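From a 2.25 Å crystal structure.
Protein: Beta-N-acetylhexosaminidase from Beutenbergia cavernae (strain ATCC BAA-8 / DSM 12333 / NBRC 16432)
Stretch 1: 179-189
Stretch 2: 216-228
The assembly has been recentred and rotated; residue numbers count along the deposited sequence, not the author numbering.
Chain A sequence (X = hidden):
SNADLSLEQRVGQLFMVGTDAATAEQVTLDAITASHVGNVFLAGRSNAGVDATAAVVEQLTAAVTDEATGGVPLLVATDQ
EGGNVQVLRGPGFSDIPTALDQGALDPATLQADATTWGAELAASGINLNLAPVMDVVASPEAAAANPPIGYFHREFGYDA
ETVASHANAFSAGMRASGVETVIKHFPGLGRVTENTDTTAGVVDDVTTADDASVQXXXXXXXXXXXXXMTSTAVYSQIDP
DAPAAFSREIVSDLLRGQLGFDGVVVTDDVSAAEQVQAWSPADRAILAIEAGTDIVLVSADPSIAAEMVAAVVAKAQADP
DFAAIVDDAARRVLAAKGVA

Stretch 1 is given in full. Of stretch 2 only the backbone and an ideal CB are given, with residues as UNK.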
# COMPACT_ATOMS: atom_id res chain seq x y z
N VAL A 179 3.85 -0.90 -14.35
CA VAL A 179 3.43 -1.19 -12.98
C VAL A 179 3.78 -0.05 -12.07
O VAL A 179 4.97 0.24 -11.87
CB VAL A 179 4.08 -2.48 -12.43
CG1 VAL A 179 3.46 -2.80 -11.08
CG2 VAL A 179 3.91 -3.61 -13.39
N GLU A 180 2.77 0.60 -11.49
CA GLU A 180 3.04 1.68 -10.55
C GLU A 180 3.50 1.11 -9.23
O GLU A 180 3.24 -0.06 -8.94
CB GLU A 180 1.80 2.57 -10.34
CG GLU A 180 1.73 3.75 -11.33
CD GLU A 180 2.83 4.80 -11.13
OE1 GLU A 180 2.85 5.80 -11.91
OE2 GLU A 180 3.68 4.65 -10.20
N THR A 181 4.18 1.92 -8.43
CA THR A 181 4.69 1.47 -7.14
C THR A 181 4.05 2.25 -5.99
O THR A 181 3.45 3.30 -6.19
CB THR A 181 6.21 1.62 -7.09
OG1 THR A 181 6.57 2.90 -7.63
CG2 THR A 181 6.88 0.51 -7.93
N VAL A 182 4.14 1.68 -4.79
CA VAL A 182 3.71 2.34 -3.57
C VAL A 182 4.88 2.41 -2.60
O VAL A 182 5.30 1.38 -2.11
CB VAL A 182 2.55 1.59 -2.94
CG1 VAL A 182 2.08 2.30 -1.67
CG2 VAL A 182 1.41 1.43 -3.98
N ILE A 183 5.44 3.58 -2.33
CA ILE A 183 6.59 3.59 -1.41
C ILE A 183 6.04 3.41 0.01
O ILE A 183 4.97 3.93 0.34
CB ILE A 183 7.45 4.87 -1.59
CG1 ILE A 183 6.63 6.13 -1.39
CG2 ILE A 183 8.06 4.91 -2.99
CD1 ILE A 183 7.50 7.35 -1.31
N LYS A 184 6.73 2.63 0.84
CA LYS A 184 6.19 2.26 2.16
C LYS A 184 7.35 2.12 3.18
O LYS A 184 8.49 1.91 2.75
CB LYS A 184 5.40 0.97 2.02
CG LYS A 184 6.21 -0.27 1.63
CD LYS A 184 5.24 -1.42 1.38
CE LYS A 184 5.94 -2.75 1.32
NZ LYS A 184 5.00 -3.89 0.95
N HIS A 185 7.12 2.28 4.48
CA HIS A 185 5.85 2.65 5.11
C HIS A 185 6.02 3.96 5.86
O HIS A 185 6.68 4.00 6.90
CB HIS A 185 5.39 1.57 6.12
CG HIS A 185 5.55 0.16 5.65
ND1 HIS A 185 6.78 -0.43 5.46
CD2 HIS A 185 4.63 -0.80 5.37
CE1 HIS A 185 6.62 -1.68 5.07
NE2 HIS A 185 5.32 -1.94 5.01
N PHE A 186 5.40 5.02 5.37
CA PHE A 186 5.61 6.36 5.89
C PHE A 186 5.03 6.49 7.30
O PHE A 186 3.92 6.05 7.56
CB PHE A 186 4.96 7.38 4.94
CG PHE A 186 5.29 8.78 5.26
CD1 PHE A 186 6.39 9.39 4.69
CD2 PHE A 186 4.50 9.50 6.14
CE1 PHE A 186 6.71 10.70 4.96
CE2 PHE A 186 4.83 10.85 6.43
CZ PHE A 186 5.93 11.43 5.85
N PRO A 187 5.77 7.13 8.22
CA PRO A 187 7.04 7.86 8.04
C PRO A 187 8.32 7.04 8.22
O PRO A 187 9.43 7.61 8.24
CB PRO A 187 6.97 8.96 9.12
CG PRO A 187 6.19 8.28 10.25
CD PRO A 187 5.18 7.35 9.56
N GLY A 188 8.20 5.72 8.32
CA GLY A 188 9.35 4.85 8.44
C GLY A 188 9.17 3.76 9.49
O GLY A 188 8.93 4.04 10.66
N LEU A 189 9.27 2.51 9.08
CA LEU A 189 9.03 1.37 9.97
C LEU A 189 10.32 0.66 10.32
O LEU A 189 10.30 -0.39 10.97
CB LEU A 189 8.06 0.40 9.29
CG LEU A 189 7.04 -0.41 10.07
CD1 LEU A 189 6.41 0.40 11.20
CD2 LEU A 189 5.96 -0.89 9.11
N UNK A 216 14.25 9.87 2.95
CA UNK A 216 14.12 8.88 1.88
C UNK A 216 12.78 9.02 1.18
O UNK A 216 12.73 8.95 -0.03
CB UNK A 216 14.28 7.46 2.43
N UNK A 217 11.69 9.20 1.95
CA UNK A 217 10.35 9.25 1.36
C UNK A 217 10.25 10.49 0.51
O UNK A 217 9.69 10.43 -0.58
CB UNK A 217 9.26 9.24 2.43
N UNK A 218 10.81 11.61 0.99
CA UNK A 218 10.83 12.86 0.22
C UNK A 218 11.46 12.61 -1.14
O UNK A 218 10.89 12.99 -2.16
CB UNK A 218 11.59 13.96 0.97
N UNK A 219 12.61 11.92 -1.17
CA UNK A 219 13.28 11.62 -2.44
C UNK A 219 12.42 10.71 -3.34
O UNK A 219 12.50 10.80 -4.56
CB UNK A 219 14.63 10.96 -2.17
N UNK A 220 11.61 9.85 -2.74
CA UNK A 220 10.68 9.02 -3.50
C UNK A 220 9.58 9.86 -4.13
O UNK A 220 9.20 9.67 -5.29
CB UNK A 220 10.07 7.94 -2.60
N UNK A 221 9.05 10.79 -3.35
CA UNK A 221 8.01 11.70 -3.79
C UNK A 221 8.54 12.64 -4.89
O UNK A 221 7.89 12.84 -5.91
CB UNK A 221 7.48 12.51 -2.60
N UNK A 222 9.73 13.20 -4.67
CA UNK A 222 10.33 14.12 -5.64
C UNK A 222 10.64 13.42 -6.93
O UNK A 222 10.61 14.03 -8.00
CB UNK A 222 11.60 14.75 -5.08
N UNK A 223 10.93 12.13 -6.84
CA UNK A 223 11.26 11.38 -8.04
C UNK A 223 10.00 10.85 -8.71
O UNK A 223 10.10 10.10 -9.66
CB UNK A 223 12.21 10.23 -7.71
N UNK A 224 8.82 11.22 -8.23
CA UNK A 224 7.60 10.98 -8.97
C UNK A 224 6.60 9.97 -8.39
O UNK A 224 5.64 9.61 -9.07
CB UNK A 224 7.99 10.52 -10.37
N UNK A 225 6.81 9.53 -7.15
CA UNK A 225 5.93 8.56 -6.49
C UNK A 225 4.45 8.97 -6.59
O UNK A 225 4.12 10.12 -6.34
CB UNK A 225 6.33 8.41 -5.02
N UNK A 226 3.58 8.04 -6.95
CA UNK A 226 2.16 8.31 -7.19
C UNK A 226 1.29 7.76 -6.07
O UNK A 226 0.11 8.10 -5.97
CB UNK A 226 1.72 7.71 -8.53
N UNK A 227 1.88 6.85 -5.28
CA UNK A 227 1.23 6.19 -4.14
C UNK A 227 2.22 6.12 -2.99
O UNK A 227 3.41 5.79 -3.18
CB UNK A 227 0.73 4.79 -4.51
N UNK A 228 1.73 6.42 -1.79
CA UNK A 228 2.50 6.26 -0.56
C UNK A 228 1.67 5.45 0.42
O UNK A 228 0.48 5.72 0.61
CB UNK A 228 2.89 7.61 0.04

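Stretch 2 carries the end of a helix, to 222, then a short loop, and forms a strand at 227 and 228, with a parallel bridge between 228 and Ile 183. Position 216 has nothing of stretch 1 within reach of its CB, so this contact sets no preference; it is Ala 216.

At 217 the CB points toward stretch 1, 3.7 Å from Phe 186 CD1, at the mouth of an apolar space lined by Ile 183, Phe 186 and the backbone from Lys 184 to Gly 188. Leucine, methionine or an aromatic would suit. The residue is Phe 217, chi1 m. Its ring face receives the edge of Phe 186 in an offset edge-to-face pair, planes at 69°. At the ring edge, Phe 217 CD1 lies 3.7 Å from Ile 183 CD1, and Phe 217 CZ 3.4 Å from His 185 N, in the cis peptide that precedes His 185.

Positions 218 and 219 point away and sideways, leaving many residues possible; they are Ala 218 and Ala 219.

At 220 the backbone is helical, but an ideal CB would lie 2.9 Å from Ile 183 CD1, a clash. Only glycine fits this geometry, and Gly 220 CA packs 4.2 Å from Ile 183 CD1.

The CB of 221 points sideways, 5.3 Å from Ile 183 CD1, so a branched or longer apolar chain could turn back. Ile 221 does so, its CG1 4.3 Å from Ile 183 CD1.

Positions 222 and 223 face no part of stretch 1 and tolerate many side chains; they are Asp 222 and Ala 223. At 224, phi/psi of 112/10 would jam a CB against the preceding carbonyl, calling for glycine: Gly 224.

At 225 the CB lies sideways, 4.0 Å from Ile 183 CD1, favouring a small apolar residue. Ala 225 supplies one methyl.

The CB of 226 points toward stretch 1, 4.0 Å from Glu 180 OE2. A small side chain, or one that can donate a hydrogen bond, could suit; Ala 226 leaves the polar link to its backbone N, which donates to a water that in turn donates to Glu 180 OE2 and Thr 181 O.

At 227 the CB is tight against Val 182 CG2, at 3.5 Å, but an aromatic or large aliphatic chain can extend past Glu 180. Phe 227, chi1 m, brings CE1 to 4.2 Å from Glu 180 CB, while Phe 227 O accepts from Ile 183 N at 3.1 Å.

Position 228 shares a sheet face with Ile 183, where a beta-branched apolar residue fits. Val 228 places CG2 3.7 Å from Ile 183 CG1.

Stretch 2 216-228: AFAAGIDAGAAFV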
# COMPACT_ATOMS: atom_id res chain seq x y z
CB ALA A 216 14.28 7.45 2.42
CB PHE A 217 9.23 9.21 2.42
CG PHE A 217 9.04 7.84 3.01
CD1 PHE A 217 8.54 6.81 2.23
CD2 PHE A 217 9.43 7.56 4.29
CE1 PHE A 217 8.37 5.53 2.73
CE2 PHE A 217 9.27 6.27 4.83
CZ PHE A 217 8.74 5.25 4.03
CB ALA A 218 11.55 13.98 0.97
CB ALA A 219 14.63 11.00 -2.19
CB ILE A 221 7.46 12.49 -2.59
CG1 ILE A 221 6.76 11.53 -1.63
CG2 ILE A 221 6.56 13.65 -3.09
CD1 ILE A 221 6.68 12.03 -0.23
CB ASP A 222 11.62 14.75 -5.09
CG ASP A 222 11.34 15.76 -3.99
OD1 ASP A 222 10.15 16.13 -3.81
OD2 ASP A 222 12.31 16.17 -3.31
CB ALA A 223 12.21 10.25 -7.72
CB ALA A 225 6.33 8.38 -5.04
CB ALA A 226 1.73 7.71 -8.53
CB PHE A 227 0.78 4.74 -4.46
CG PHE A 227 -0.27 4.63 -5.54
CD1 PHE A 227 0.08 4.74 -6.88
CD2 PHE A 227 -1.60 4.36 -5.20
CE1 PHE A 227 -0.89 4.63 -7.89
CE2 PHE A 227 -2.59 4.26 -6.19
CZ PHE A 227 -2.24 4.40 -7.55
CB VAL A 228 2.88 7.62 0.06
CG1 VAL A 228 3.51 7.40 1.42
CG2 VAL A 228 3.82 8.42 -0.89
O HOH W 1 4.24 5.62 -7.60
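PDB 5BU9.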